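Local coordinates for DUF115 domain-containing protein (Magnetospirillum magneticum AMB-1, PDB 5MU5) that is a Maf glycosyltransferase involved in flagella formation, probably by transferring sugar to flagellin, at residues A[19-24]-A[172-177]; A[33-38]-A[156-161]; A[241-246]-A[637-642]; A[278-283]-A[303-308]; A[328-333]-A[355-360]. All blocks are in the same frame, centred on the assembly; numbering follows the deposited sequence.

Interaction 1: residues A[19-24]-A[172-177]; sequences FLELMP and TRRENP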
# COMPACT_ATOMS: atom_id res chain seq x y z
N PHE A 19 -5.99 -30.74 -8.40
CA PHE A 19 -6.77 -29.52 -8.17
C PHE A 19 -7.73 -29.68 -7.00
O PHE A 19 -7.78 -28.82 -6.13
CB PHE A 19 -7.54 -29.09 -9.42
CG PHE A 19 -6.70 -28.32 -10.41
CD1 PHE A 19 -6.50 -26.96 -10.26
CD2 PHE A 19 -6.11 -28.96 -11.47
CE1 PHE A 19 -5.73 -26.25 -11.15
CE2 PHE A 19 -5.35 -28.25 -12.38
CZ PHE A 19 -5.16 -26.90 -12.23
N LEU A 20 -8.46 -30.79 -6.94
CA LEU A 20 -9.42 -30.98 -5.85
C LEU A 20 -8.75 -31.03 -4.49
O LEU A 20 -9.35 -30.65 -3.49
CB LEU A 20 -10.24 -32.23 -6.07
CG LEU A 20 -11.27 -32.11 -7.19
CD1 LEU A 20 -11.76 -33.48 -7.64
CD2 LEU A 20 -12.42 -31.24 -6.74
N GLU A 21 -7.52 -31.51 -4.46
CA GLU A 21 -6.74 -31.61 -3.24
C GLU A 21 -6.06 -30.28 -2.85
O GLU A 21 -6.10 -29.86 -1.70
CB GLU A 21 -5.67 -32.70 -3.42
CG GLU A 21 -4.79 -32.92 -2.20
CD GLU A 21 -3.67 -33.91 -2.45
OE1 GLU A 21 -3.62 -34.54 -3.53
OE2 GLU A 21 -2.84 -34.08 -1.54
N LEU A 22 -5.42 -29.64 -3.81
CA LEU A 22 -4.56 -28.49 -3.53
C LEU A 22 -5.09 -27.12 -3.95
O LEU A 22 -4.49 -26.12 -3.57
CB LEU A 22 -3.20 -28.73 -4.18
CG LEU A 22 -2.48 -29.94 -3.56
CD1 LEU A 22 -1.55 -30.62 -4.56
CD2 LEU A 22 -1.73 -29.50 -2.31
N MET A 23 -6.16 -27.08 -4.75
CA MET A 23 -6.82 -25.82 -5.13
C MET A 23 -8.33 -26.09 -5.26
O MET A 23 -8.91 -25.97 -6.35
CB MET A 23 -6.24 -25.29 -6.44
CG MET A 23 -6.49 -23.81 -6.65
SD MET A 23 -5.95 -23.23 -8.28
CE MET A 23 -4.21 -23.05 -8.01
N PRO A 24 -8.96 -26.44 -4.12
CA PRO A 24 -10.27 -27.13 -4.18
C PRO A 24 -11.38 -26.43 -4.96
O PRO A 24 -12.07 -27.08 -5.76
CB PRO A 24 -10.66 -27.34 -2.70
CG PRO A 24 -9.42 -27.10 -1.92
CD PRO A 24 -8.52 -26.20 -2.74
N THR A 172 3.28 -27.07 -5.03
CA THR A 172 3.92 -25.87 -4.44
C THR A 172 2.99 -25.07 -3.53
O THR A 172 3.47 -24.24 -2.74
CB THR A 172 4.46 -24.91 -5.52
OG1 THR A 172 3.40 -24.47 -6.38
CG2 THR A 172 5.53 -25.60 -6.38
N ARG A 173 1.68 -25.30 -3.63
CA ARG A 173 0.70 -24.66 -2.75
C ARG A 173 0.56 -25.33 -1.41
O ARG A 173 -0.08 -24.77 -0.53
CB ARG A 173 -0.68 -24.66 -3.39
CG ARG A 173 -0.77 -23.76 -4.60
CD ARG A 173 -2.09 -23.96 -5.29
NE ARG A 173 -3.20 -23.65 -4.41
CZ ARG A 173 -3.75 -22.46 -4.27
NH1 ARG A 173 -3.29 -21.42 -4.94
NH2 ARG A 173 -4.76 -22.30 -3.45
N ARG A 174 1.11 -26.54 -1.25
CA ARG A 174 0.93 -27.27 -0.02
C ARG A 174 1.29 -26.46 1.23
O ARG A 174 0.47 -26.31 2.11
CB ARG A 174 1.72 -28.57 -0.02
CG ARG A 174 1.39 -29.43 1.19
CD ARG A 174 2.03 -30.80 1.10
NE ARG A 174 1.50 -31.58 -0.02
CZ ARG A 174 0.30 -32.17 -0.04
NH1 ARG A 174 -0.53 -32.08 1.00
NH2 ARG A 174 -0.08 -32.85 -1.10
N GLU A 175 2.52 -25.96 1.31
CA GLU A 175 2.95 -25.17 2.49
C GLU A 175 2.51 -23.72 2.38
O GLU A 175 2.23 -23.10 3.38
CB GLU A 175 4.47 -25.20 2.65
CG GLU A 175 5.07 -26.59 2.61
CD GLU A 175 4.40 -27.53 3.60
OE1 GLU A 175 4.09 -27.07 4.72
OE2 GLU A 175 4.20 -28.72 3.26
N ASN A 176 2.41 -23.21 1.16
CA ASN A 176 2.06 -21.82 0.93
C ASN A 176 1.23 -21.67 -0.35
O ASN A 176 1.77 -21.62 -1.46
CB ASN A 176 3.33 -21.00 0.84
CG ASN A 176 3.05 -19.51 0.75
OD1 ASN A 176 1.90 -19.09 0.59
ND2 ASN A 176 4.11 -18.71 0.82
N PRO A 177 -0.09 -21.58 -0.21
CA PRO A 177 -0.96 -21.53 -1.38
C PRO A 177 -0.74 -20.31 -2.27
O PRO A 177 -1.07 -20.36 -3.45
CB PRO A 177 -2.38 -21.51 -0.79
CG PRO A 177 -2.24 -21.14 0.64
CD PRO A 177 -0.85 -21.50 1.06
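Leu22 and Arg173 bring the two backbones together, their CA atoms 6.6 Å apart, where the C-terminal turn of helix 9-22 faces the loop that follows helix 166-171. Met23 has already left the helical conformation. Arg173 NE donates to Leu22 O at 2.9 Å, with the oxygen close to the guanidinium plane. The two faces of this guanidinium are also covered: Met23 CG lies over the centre of one, 3.8 Å above the plane, while Pro177 CB sits nearer the rim of the opposite one. Met23 turns at chi3 (-80°), which swings CE to 3.6 Å from Arg173 CD. An alanine in place of Arg173 would probably leave the Leu22 carbonyl without this donor and open a gap between Met23 and Pro177. At the solvent-exposed side, Arg174 NH2 makes a salt bridge to Glu21 OE2 (3.1 Å) through a nearly straight hydrogen bond, reaching it from above the carboxylate plane, and Leu22 CD2 lies over one face of the guanidinium. Glu171 also pairs with Arg174, and Arg167 with Glu21. Leu22 and Met23 also pack on Leu170 of helix 166-171, and Met23 reaches Leu180 and Ile182 of strand 180-183.

Interaction 2: residues A[33-38]-A[156-161]; sequences HRPQSN and FLYHSL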
# COMPACT_ATOMS: atom_id res chain seq x y z
N HIS A 33 -17.38 -28.55 -15.11
CA HIS A 33 -17.37 -27.68 -16.28
C HIS A 33 -17.71 -28.46 -17.55
O HIS A 33 -17.25 -29.59 -17.72
CB HIS A 33 -16.02 -26.98 -16.42
CG HIS A 33 -15.95 -26.02 -17.56
ND1 HIS A 33 -16.59 -24.79 -17.55
CD2 HIS A 33 -15.30 -26.09 -18.75
CE1 HIS A 33 -16.35 -24.16 -18.69
NE2 HIS A 33 -15.56 -24.93 -19.43
N ARG A 34 -18.53 -27.86 -18.41
CA ARG A 34 -18.88 -28.41 -19.71
C ARG A 34 -18.36 -27.44 -20.77
O ARG A 34 -19.01 -26.46 -21.09
CB ARG A 34 -20.40 -28.55 -19.85
CG ARG A 34 -21.08 -29.44 -18.81
CD ARG A 34 -20.66 -30.91 -18.91
NE ARG A 34 -20.77 -31.46 -20.27
CZ ARG A 34 -21.91 -31.81 -20.88
NH1 ARG A 34 -23.09 -31.67 -20.28
NH2 ARG A 34 -21.87 -32.29 -22.11
N PRO A 35 -17.19 -27.70 -21.35
CA PRO A 35 -16.65 -26.71 -22.28
C PRO A 35 -17.48 -26.53 -23.55
O PRO A 35 -18.14 -27.47 -23.99
CB PRO A 35 -15.28 -27.28 -22.64
CG PRO A 35 -15.45 -28.75 -22.51
CD PRO A 35 -16.46 -28.98 -21.42
N GLN A 36 -17.45 -25.33 -24.12
CA GLN A 36 -18.07 -25.07 -25.41
C GLN A 36 -17.11 -25.44 -26.53
O GLN A 36 -17.52 -25.77 -27.63
CB GLN A 36 -18.43 -23.60 -25.56
CG GLN A 36 -19.54 -23.11 -24.65
CD GLN A 36 -19.65 -21.59 -24.65
OE1 GLN A 36 -18.64 -20.88 -24.75
NE2 GLN A 36 -20.87 -21.09 -24.50
N SER A 37 -15.81 -25.37 -26.26
CA SER A 37 -14.80 -25.66 -27.27
C SER A 37 -14.47 -27.13 -27.26
O SER A 37 -14.85 -27.84 -26.34
CB SER A 37 -13.54 -24.83 -27.04
OG SER A 37 -13.11 -24.93 -25.70
N ASN A 38 -13.77 -27.58 -28.30
CA ASN A 38 -13.43 -28.99 -28.47
C ASN A 38 -11.93 -29.21 -28.44
O ASN A 38 -11.19 -28.45 -29.03
CB ASN A 38 -13.96 -29.52 -29.81
CG ASN A 38 -15.47 -29.49 -29.89
OD1 ASN A 38 -16.15 -29.99 -29.00
ND2 ASN A 38 -15.99 -28.92 -30.96
N PHE A 156 -9.66 -23.33 -21.77
CA PHE A 156 -8.26 -23.67 -21.95
C PHE A 156 -7.68 -24.35 -20.72
O PHE A 156 -6.94 -25.32 -20.84
CB PHE A 156 -7.43 -22.43 -22.32
CG PHE A 156 -7.81 -21.79 -23.65
CD1 PHE A 156 -8.62 -22.46 -24.57
CD2 PHE A 156 -7.30 -20.54 -23.99
CE1 PHE A 156 -8.94 -21.86 -25.78
CE2 PHE A 156 -7.62 -19.94 -25.21
CZ PHE A 156 -8.44 -20.60 -26.10
N LEU A 157 -8.01 -23.86 -19.54
CA LEU A 157 -7.55 -24.51 -18.32
C LEU A 157 -8.13 -25.93 -18.27
O LEU A 157 -7.42 -26.88 -17.97
CB LEU A 157 -7.97 -23.73 -17.08
CG LEU A 157 -7.59 -24.40 -15.76
CD1 LEU A 157 -6.07 -24.44 -15.59
CD2 LEU A 157 -8.25 -23.68 -14.59
N TYR A 158 -9.42 -26.04 -18.57
CA TYR A 158 -10.10 -27.31 -18.54
C TYR A 158 -9.46 -28.31 -19.49
O TYR A 158 -9.18 -29.42 -19.09
CB TYR A 158 -11.59 -27.13 -18.88
CG TYR A 158 -12.35 -28.42 -18.93
CD1 TYR A 158 -12.87 -28.98 -17.77
CD2 TYR A 158 -12.56 -29.09 -20.13
CE1 TYR A 158 -13.56 -30.17 -17.81
CE2 TYR A 158 -13.25 -30.29 -20.18
CZ TYR A 158 -13.76 -30.81 -19.01
OH TYR A 158 -14.46 -32.00 -19.02
N HIS A 159 -9.19 -27.90 -20.73
CA HIS A 159 -8.52 -28.78 -21.70
C HIS A 159 -7.08 -29.05 -21.34
O HIS A 159 -6.55 -30.08 -21.73
CB HIS A 159 -8.53 -28.19 -23.11
CG HIS A 159 -9.88 -28.07 -23.71
ND1 HIS A 159 -10.75 -29.13 -23.76
CD2 HIS A 159 -10.51 -27.03 -24.31
CE1 HIS A 159 -11.87 -28.75 -24.36
NE2 HIS A 159 -11.74 -27.48 -24.71
N SER A 160 -6.44 -28.10 -20.64
CA SER A 160 -5.03 -28.25 -20.21
C SER A 160 -4.82 -29.45 -19.27
O SER A 160 -3.67 -29.90 -19.06
CB SER A 160 -4.51 -26.99 -19.51
OG SER A 160 -4.94 -26.95 -18.16
N LEU A 161 -5.92 -29.95 -18.70
CA LEU A 161 -5.89 -31.17 -17.90
C LEU A 161 -5.41 -32.36 -18.73
O LEU A 161 -4.88 -33.31 -18.18
CB LEU A 161 -7.26 -31.50 -17.32
CG LEU A 161 -7.87 -30.51 -16.34
CD1 LEU A 161 -9.09 -31.14 -15.70
CD2 LEU A 161 -6.89 -30.05 -15.27
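Tyr158 and His159, neighbours on helix 154-160 of the Maf N-terminal domain, receive the connection that runs from helix 24-32 into strand 38-41. Their side chains point to that connection and divide it between them: Tyr158 takes its beginning, His159 its end. With CG anti to the backbone N (chi1 -177°), the imidazole of His33 reaches Tyr158 and puts CD2 3.8 Å from Tyr158 CG, an oblique aromatic pair with centroids 5.3 Å apart and planes at 58°. Further along the tyrosine ring, Pro35 CG packs 3.6 Å from Tyr158 CE2. The same proline carbon is 4.0 Å from His159 CE1, which puts the pyrrolidine ring against both aromatic residues. Helix 154-160 follows strand 146-150 of the four-stranded parallel sheet, so the contact fastens the connection to a helix flanking that sheet. The polar link is at the far end: His159 NE2 donates to Ser37 OG at 3.1 Å, the hydroxyl lying almost in the imidazole plane. Ser37 OG, set between its backbone N and carbonyl carbon (chi1 50°), also bonds to Asp155 OD2, while His33 NE2 bonds to OD1 of the same aspartate. Asp155, on the same helix, thereby bridges the two ends of the connection, and its charge would probably favour protonation of His33. Val49 of strand 47-51 packs against both Ser37 and His159.

Interaction 3: residues A[241-246]-A[637-642]; sequences FLHDEM and TLQVEW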
# COMPACT_ATOMS: atom_id res chain seq x y z
N PHE A 241 9.88 2.10 7.29
CA PHE A 241 11.25 1.91 7.69
C PHE A 241 11.44 2.03 9.20
O PHE A 241 10.72 2.75 9.87
CB PHE A 241 12.13 2.93 6.96
CG PHE A 241 12.05 2.82 5.47
CD1 PHE A 241 12.27 1.59 4.85
CD2 PHE A 241 11.80 3.93 4.68
CE1 PHE A 241 12.22 1.47 3.47
CE2 PHE A 241 11.74 3.82 3.29
CZ PHE A 241 11.94 2.59 2.69
N LEU A 242 12.44 1.34 9.71
CA LEU A 242 12.69 1.29 11.13
C LEU A 242 12.59 2.65 11.80
O LEU A 242 11.90 2.80 12.80
CB LEU A 242 14.07 0.68 11.40
CG LEU A 242 14.46 0.56 12.87
CD1 LEU A 242 13.48 -0.33 13.61
CD2 LEU A 242 15.88 0.05 13.04
N HIS A 243 13.28 3.65 11.27
CA HIS A 243 13.36 4.94 11.95
C HIS A 243 12.06 5.69 11.96
O HIS A 243 11.77 6.38 12.93
CB HIS A 243 14.49 5.80 11.40
CG HIS A 243 15.84 5.21 11.61
ND1 HIS A 243 16.89 5.40 10.74
CD2 HIS A 243 16.28 4.36 12.57
CE1 HIS A 243 17.94 4.74 11.18
NE2 HIS A 243 17.60 4.09 12.28
N ASP A 244 11.28 5.57 10.88
CA ASP A 244 9.95 6.18 10.86
C ASP A 244 9.02 5.46 11.84
O ASP A 244 8.20 6.08 12.47
CB ASP A 244 9.35 6.17 9.44
CG ASP A 244 10.20 6.95 8.45
OD1 ASP A 244 10.64 8.08 8.80
OD2 ASP A 244 10.45 6.43 7.32
N GLU A 245 9.16 4.15 11.96
CA GLU A 245 8.32 3.42 12.90
C GLU A 245 8.70 3.80 14.32
O GLU A 245 7.84 3.85 15.17
CB GLU A 245 8.42 1.91 12.71
CG GLU A 245 7.89 1.44 11.35
CD GLU A 245 6.38 1.62 11.18
OE1 GLU A 245 5.63 1.41 12.15
OE2 GLU A 245 5.95 1.95 10.04
N MET A 246 9.98 4.07 14.56
CA MET A 246 10.41 4.56 15.87
C MET A 246 9.72 5.88 16.17
O MET A 246 9.18 6.06 17.26
CB MET A 246 11.92 4.75 15.94
CG MET A 246 12.71 3.46 16.03
SD MET A 246 14.48 3.81 16.03
CE MET A 246 15.09 2.22 16.55
N THR A 637 19.49 -4.17 15.93
CA THR A 637 19.30 -4.72 17.25
C THR A 637 19.67 -3.70 18.31
O THR A 637 18.90 -3.44 19.24
CB THR A 637 20.15 -6.00 17.40
OG1 THR A 637 19.59 -7.03 16.57
CG2 THR A 637 20.21 -6.47 18.85
N LEU A 638 20.86 -3.12 18.17
CA LEU A 638 21.33 -2.13 19.13
C LEU A 638 20.50 -0.87 19.13
O LEU A 638 20.30 -0.27 20.17
CB LEU A 638 22.79 -1.76 18.86
CG LEU A 638 23.76 -2.90 19.14
CD1 LEU A 638 25.10 -2.57 18.51
CD2 LEU A 638 23.90 -3.16 20.64
N GLN A 639 20.02 -0.46 17.96
CA GLN A 639 19.20 0.76 17.85
C GLN A 639 17.87 0.59 18.55
O GLN A 639 17.39 1.48 19.25
CB GLN A 639 19.00 1.15 16.39
CG GLN A 639 20.22 1.83 15.81
CD GLN A 639 19.98 2.47 14.46
OE1 GLN A 639 18.90 2.35 13.89
NE2 GLN A 639 21.00 3.15 13.94
N VAL A 640 17.28 -0.59 18.36
CA VAL A 640 16.00 -0.92 18.96
C VAL A 640 16.08 -0.89 20.48
O VAL A 640 15.20 -0.30 21.13
CB VAL A 640 15.51 -2.30 18.44
CG1 VAL A 640 14.43 -2.89 19.34
CG2 VAL A 640 15.00 -2.16 17.02
N GLU A 641 17.13 -1.50 21.04
CA GLU A 641 17.31 -1.58 22.48
C GLU A 641 17.57 -0.22 23.09
O GLU A 641 17.03 0.12 24.14
CB GLU A 641 18.44 -2.55 22.84
CG GLU A 641 18.07 -4.01 22.59
CD GLU A 641 19.25 -4.97 22.74
OE1 GLU A 641 20.40 -4.52 22.94
OE2 GLU A 641 19.02 -6.20 22.62
N TRP A 642 18.42 0.55 22.43
CA TRP A 642 18.66 1.94 22.82
C TRP A 642 17.39 2.80 22.73
O TRP A 642 17.14 3.63 23.60
CB TRP A 642 19.74 2.52 21.90
CG TRP A 642 19.90 3.99 21.98
CD1 TRP A 642 20.61 4.68 22.90
CD2 TRP A 642 19.36 4.96 21.07
NE1 TRP A 642 20.54 6.03 22.63
CE2 TRP A 642 19.77 6.23 21.52
CE3 TRP A 642 18.55 4.88 19.92
CZ2 TRP A 642 19.42 7.41 20.86
CZ3 TRP A 642 18.20 6.06 19.27
CH2 TRP A 642 18.63 7.31 19.75
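His243 and Gln639 face each other from helices 242-257 and 618-646, whose local axes run almost parallel (6°) and 11.7 Å apart, a spacing spanned by long side chains. Gln639 reaches over with an extended chain and presents OE1 to His243 NE2 at 2.7 Å. The bond is nearly straight (167°) and lies in the imidazole plane, although ring and amide planes are turned 36° from each other. This buried polar pair has apolar neighbours. Leu242 CD2 comes within 3.9 Å of Gln639 OE1, while Leu242 CD1 meets Val640 CG2 at 4.2 Å. One turn on, Met246, extended beyond CG, carries its CE to 3.6 Å from Gln639 O, where it also borders Val640. Phe593 of helix 589-609 packs on Leu242 and Met246, Ile550 of helix 546-564 on Val640, and Val660 of helix 653-661 on His243. Near-parallel helices bridged by long side chains, with one buried hydrogen bond among them, suit a helical bundle, here the C-terminal Maf bundle joined by helix 242-257.

Interaction 4: residues A[278-283]-A[303-308]; sequences VGSGPS and CGTASR. With SO4 (sulfate ion), chain B.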
# COMPACT_ATOMS: atom_id res chain seq x y z
N VAL A 278 -13.22 22.65 5.75
CA VAL A 278 -12.49 23.73 5.16
C VAL A 278 -11.05 23.33 4.93
O VAL A 278 -10.33 23.06 5.88
CB VAL A 278 -12.50 24.98 6.06
CG1 VAL A 278 -11.87 26.15 5.34
CG2 VAL A 278 -13.92 25.34 6.46
N GLY A 279 -10.64 23.31 3.67
CA GLY A 279 -9.25 23.06 3.30
C GLY A 279 -8.50 24.36 3.03
O GLY A 279 -9.04 25.47 3.19
N SER A 280 -7.27 24.21 2.58
CA SER A 280 -6.39 25.35 2.34
C SER A 280 -6.36 25.89 0.90
O SER A 280 -5.53 26.71 0.57
CB SER A 280 -4.96 25.00 2.82
OG SER A 280 -4.44 23.87 2.15
N GLY A 281 -7.30 25.49 0.06
CA GLY A 281 -7.37 26.01 -1.30
C GLY A 281 -7.74 27.49 -1.34
O GLY A 281 -8.63 27.91 -0.61
N PRO A 282 -7.09 28.29 -2.21
CA PRO A 282 -7.37 29.74 -2.28
C PRO A 282 -8.75 30.19 -2.76
O PRO A 282 -9.12 31.37 -2.58
CB PRO A 282 -6.28 30.27 -3.22
CG PRO A 282 -5.85 29.10 -4.03
CD PRO A 282 -6.04 27.88 -3.17
N SER A 283 -9.55 29.29 -3.34
CA SER A 283 -10.91 29.70 -3.72
C SER A 283 -11.77 30.09 -2.50
O SER A 283 -12.83 30.69 -2.67
CB SER A 283 -11.62 28.64 -4.56
OG SER A 283 -12.05 27.55 -3.78
N CYS A 303 -9.18 22.06 8.40
CA CYS A 303 -8.20 21.05 8.03
C CYS A 303 -6.81 21.66 7.91
O CYS A 303 -6.55 22.47 7.02
CB CYS A 303 -8.65 20.39 6.73
SG CYS A 303 -10.21 19.51 6.97
N GLY A 304 -5.91 21.27 8.81
CA GLY A 304 -4.54 21.76 8.80
C GLY A 304 -4.45 23.28 8.72
O GLY A 304 -5.04 23.97 9.55
N THR A 305 -3.76 23.79 7.68
CA THR A 305 -3.45 25.22 7.54
C THR A 305 -4.62 26.12 7.22
O THR A 305 -4.48 27.36 7.24
CB THR A 305 -2.34 25.46 6.47
OG1 THR A 305 -2.70 24.82 5.23
CG2 THR A 305 -1.02 24.92 6.97
N ALA A 306 -5.77 25.53 6.92
CA ALA A 306 -7.02 26.29 6.72
C ALA A 306 -7.35 27.19 7.91
O ALA A 306 -8.05 28.19 7.78
CB ALA A 306 -8.16 25.32 6.53
N SER A 307 -6.86 26.83 9.09
CA SER A 307 -7.16 27.57 10.30
C SER A 307 -6.75 29.04 10.22
O SER A 307 -7.45 29.92 10.73
CB SER A 307 -6.48 26.89 11.50
OG SER A 307 -5.07 26.80 11.32
N ARG A 308 -5.64 29.29 9.54
CA ARG A 308 -5.13 30.65 9.38
C ARG A 308 -6.16 31.60 8.78
O ARG A 308 -6.41 32.66 9.33
CB ARG A 308 -3.85 30.64 8.53
CG ARG A 308 -3.22 31.99 8.36
CD ARG A 308 -1.87 31.93 7.66
NE ARG A 308 -0.77 31.44 8.52
CZ ARG A 308 -0.21 32.12 9.52
NH1 ARG A 308 -0.65 33.34 9.85
NH2 ARG A 308 0.78 31.58 10.21
S SO4 B . -2.51 21.60 4.80
O1 SO4 B . -3.95 21.72 4.46
O2 SO4 B . -1.78 22.61 3.98
O3 SO4 B . -2.04 20.21 4.46
O4 SO4 B . -2.36 21.80 6.27
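Ser280 and Thr305 face each other beside a sulfate ion, Ser280 CB only 3.3 Å from Thr305 OG1. Both hydroxyls sit between their own backbone N and carbonyl carbon (chi1 59° and 53°), and both bond to the ion: Ser280 OG to O1 at 3.2 Å, Thr305 OG1 to O2 at 2.7 Å. The Thr305 amide adds a third bond, to O4 at 2.8 Å. Gly304, with positive phi, passes close to the sulfate, where a CB would collide with O4. Deeper in, Ala306 CB nestles 3.2 Å from Val278 O and 4.0 Å from Val278 CG1. That carbonyl also accepts from Cys303 N at 2.9 Å, almost in line with its C=O bond, joining the ends of neighbouring parallel strands 275-278 and 299-303. Two loops leaving the C-terminal ends of adjacent parallel strands, one of them glycine-rich, and leading into helices are characteristic of Rossmann-like α/β folds. The sulfate probably comes from the crystallisation liquor, but its position is consistent with an anion site such as one for a nucleotide-sugar phosphate.

Interaction 5: residues A[328-333]-A[355-360]; sequences APYRAL and PRVRDL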
# COMPACT_ATOMS: atom_id res chain seq x y z
N ALA A 328 7.56 19.98 11.75
CA ALA A 328 7.16 21.03 10.81
C ALA A 328 5.65 21.34 10.85
O ALA A 328 5.28 22.51 10.98
CB ALA A 328 7.65 20.72 9.38
N PRO A 329 4.77 20.31 10.71
CA PRO A 329 3.35 20.55 10.92
C PRO A 329 3.05 21.19 12.28
O PRO A 329 2.20 22.10 12.37
CB PRO A 329 2.73 19.16 10.85
CG PRO A 329 3.69 18.35 10.05
CD PRO A 329 5.05 18.89 10.38
N TYR A 330 3.74 20.76 13.33
CA TYR A 330 3.56 21.39 14.62
C TYR A 330 3.95 22.88 14.59
O TYR A 330 3.21 23.73 15.10
CB TYR A 330 4.35 20.67 15.72
CG TYR A 330 4.58 21.53 16.94
CD1 TYR A 330 3.54 21.80 17.83
CD2 TYR A 330 5.83 22.08 17.20
CE1 TYR A 330 3.74 22.59 18.96
CE2 TYR A 330 6.04 22.90 18.32
CZ TYR A 330 4.99 23.14 19.19
OH TYR A 330 5.16 23.92 20.31
N ARG A 331 5.12 23.18 14.01
CA ARG A 331 5.60 24.56 14.02
C ARG A 331 4.64 25.46 13.24
O ARG A 331 4.42 26.58 13.63
CB ARG A 331 7.05 24.71 13.53
CG ARG A 331 8.09 24.29 14.57
CD ARG A 331 9.51 24.55 14.07
NE ARG A 331 9.86 23.72 12.91
CZ ARG A 331 10.56 22.58 12.94
NH1 ARG A 331 11.04 22.09 14.09
NH2 ARG A 331 10.78 21.91 11.81
N ALA A 332 4.05 24.94 12.17
CA ALA A 332 3.05 25.71 11.40
C ALA A 332 1.81 26.01 12.27
O ALA A 332 1.37 27.15 12.37
CB ALA A 332 2.66 24.96 10.13
N LEU A 333 1.29 24.98 12.93
CA LEU A 333 0.17 25.17 13.84
C LEU A 333 0.48 26.13 14.96
O LEU A 333 -0.36 26.96 15.30
CB LEU A 333 -0.26 23.85 14.47
CG LEU A 333 -1.38 23.09 13.80
CD1 LEU A 333 -1.65 21.85 14.63
CD2 LEU A 333 -2.63 23.95 13.69
N PRO A 355 3.79 15.26 19.82
CA PRO A 355 3.25 15.40 21.18
C PRO A 355 3.04 16.83 21.66
O PRO A 355 2.19 17.05 22.52
CB PRO A 355 4.31 14.74 22.06
CG PRO A 355 5.01 13.81 21.16
CD PRO A 355 4.99 14.41 19.79
N ARG A 356 3.80 17.77 21.12
CA ARG A 356 3.68 19.19 21.52
C ARG A 356 2.43 19.87 20.99
O ARG A 356 2.12 20.99 21.37
CB ARG A 356 4.90 19.99 21.03
CG ARG A 356 6.21 19.55 21.67
CD ARG A 356 7.38 20.18 20.97
NE ARG A 356 7.59 19.60 19.66
CZ ARG A 356 8.62 19.88 18.86
NH1 ARG A 356 9.54 20.76 19.22
NH2 ARG A 356 8.74 19.28 17.70
N VAL A 357 1.72 19.20 20.08
CA VAL A 357 0.49 19.75 19.53
C VAL A 357 -0.55 19.92 20.63
O VAL A 357 -1.34 20.86 20.59
CB VAL A 357 -0.08 18.84 18.41
CG1 VAL A 357 -1.44 19.34 17.95
CG2 VAL A 357 0.86 18.82 17.22
N ARG A 358 -0.53 19.03 21.62
CA ARG A 358 -1.46 19.05 22.73
C ARG A 358 -1.46 20.39 23.45
O ARG A 358 -2.53 20.96 23.70
CB ARG A 358 -1.15 17.92 23.72
CG ARG A 358 -2.22 17.79 24.80
CD ARG A 358 -2.63 16.35 25.02
NE ARG A 358 -1.81 15.67 26.01
CZ ARG A 358 -1.44 14.39 25.94
NH1 ARG A 358 -1.78 13.64 24.89
NH2 ARG A 358 -0.69 13.88 26.92
N ASP A 359 -0.26 20.90 23.75
CA ASP A 359 -0.06 22.19 24.44
C ASP A 359 -0.79 23.36 23.79
O ASP A 359 -1.18 24.29 24.47
CB ASP A 359 1.42 22.58 24.47
CG ASP A 359 2.32 21.51 25.08
OD1 ASP A 359 1.84 20.67 25.86
OD2 ASP A 359 3.54 21.54 24.76
N LEU A 360 -0.98 23.34 22.48
CA LEU A 360 -1.61 24.46 21.79
C LEU A 360 -3.11 24.49 21.95
O LEU A 360 -3.76 25.46 21.56
CB LEU A 360 -1.30 24.40 20.30
CG LEU A 360 0.18 24.22 19.94
CD1 LEU A 360 0.32 24.01 18.43
CD2 LEU A 360 0.99 25.41 20.42
O HOH W 1 10.63 22.77 16.80
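Tyr330 presents one face of its ring to Arg356, whose CB stands 3.8 Å from the centroid, 22° off the normal, in a CH-pi contact. Farther out the arginine bends at chi3 (-72°), and its guanidinium lies nearly parallel to the phenol, the planes 18° apart, with Tyr330 CD2 3.8 Å above the guanidinium plane and toward its rim. Asp354 forms a salt bridge with Arg356 NE. Leu360 CD1 approaches the ring obliquely, 3.7 Å from Tyr330 CE1, and Val357 CG2 lies 4.1 Å from Tyr330 CD1. An alanine at Tyr330 would probably open a gap between Arg356 and Leu360 and leave the guanidinium without the ring it lies against, held mainly by Asp354. Leu333 packs its CB 4.0 Å from Leu360 CD1 and its CD1 against Val357 CG1. A water bonds to Arg331 NH1 and, weakly, to Arg356 NH1. The contact sets helix 327-340 against the connection between strands 346-350 and 363-367, while Leu333 and Val357 both reach Leu322 on strand 319-322 of the large sheet.

Interactions 1 and 2 share the N-terminal Maf domain and touch: Phe19 CE2 lies 3.7 Å from Leu161 CD2, and interaction 2 is nested within the chain loop closed by interaction 1. The first is a surface contact of arginines and a charge network; the second, partly buried, joins ring packing to a histidine-serine hydrogen bond. Interactions 4 and 5 belong to the MptE-like region, their centres about 17 Å apart, on the opposite side of the chain's centre from interaction 1. Interaction 4 pairs buried backbone with an anion site, whereas interaction 5 is mostly apolar and ring packing. Interaction 3, wholly buried between helices, encloses both along the chain and ties helix 242-257 to the C-terminal bundle.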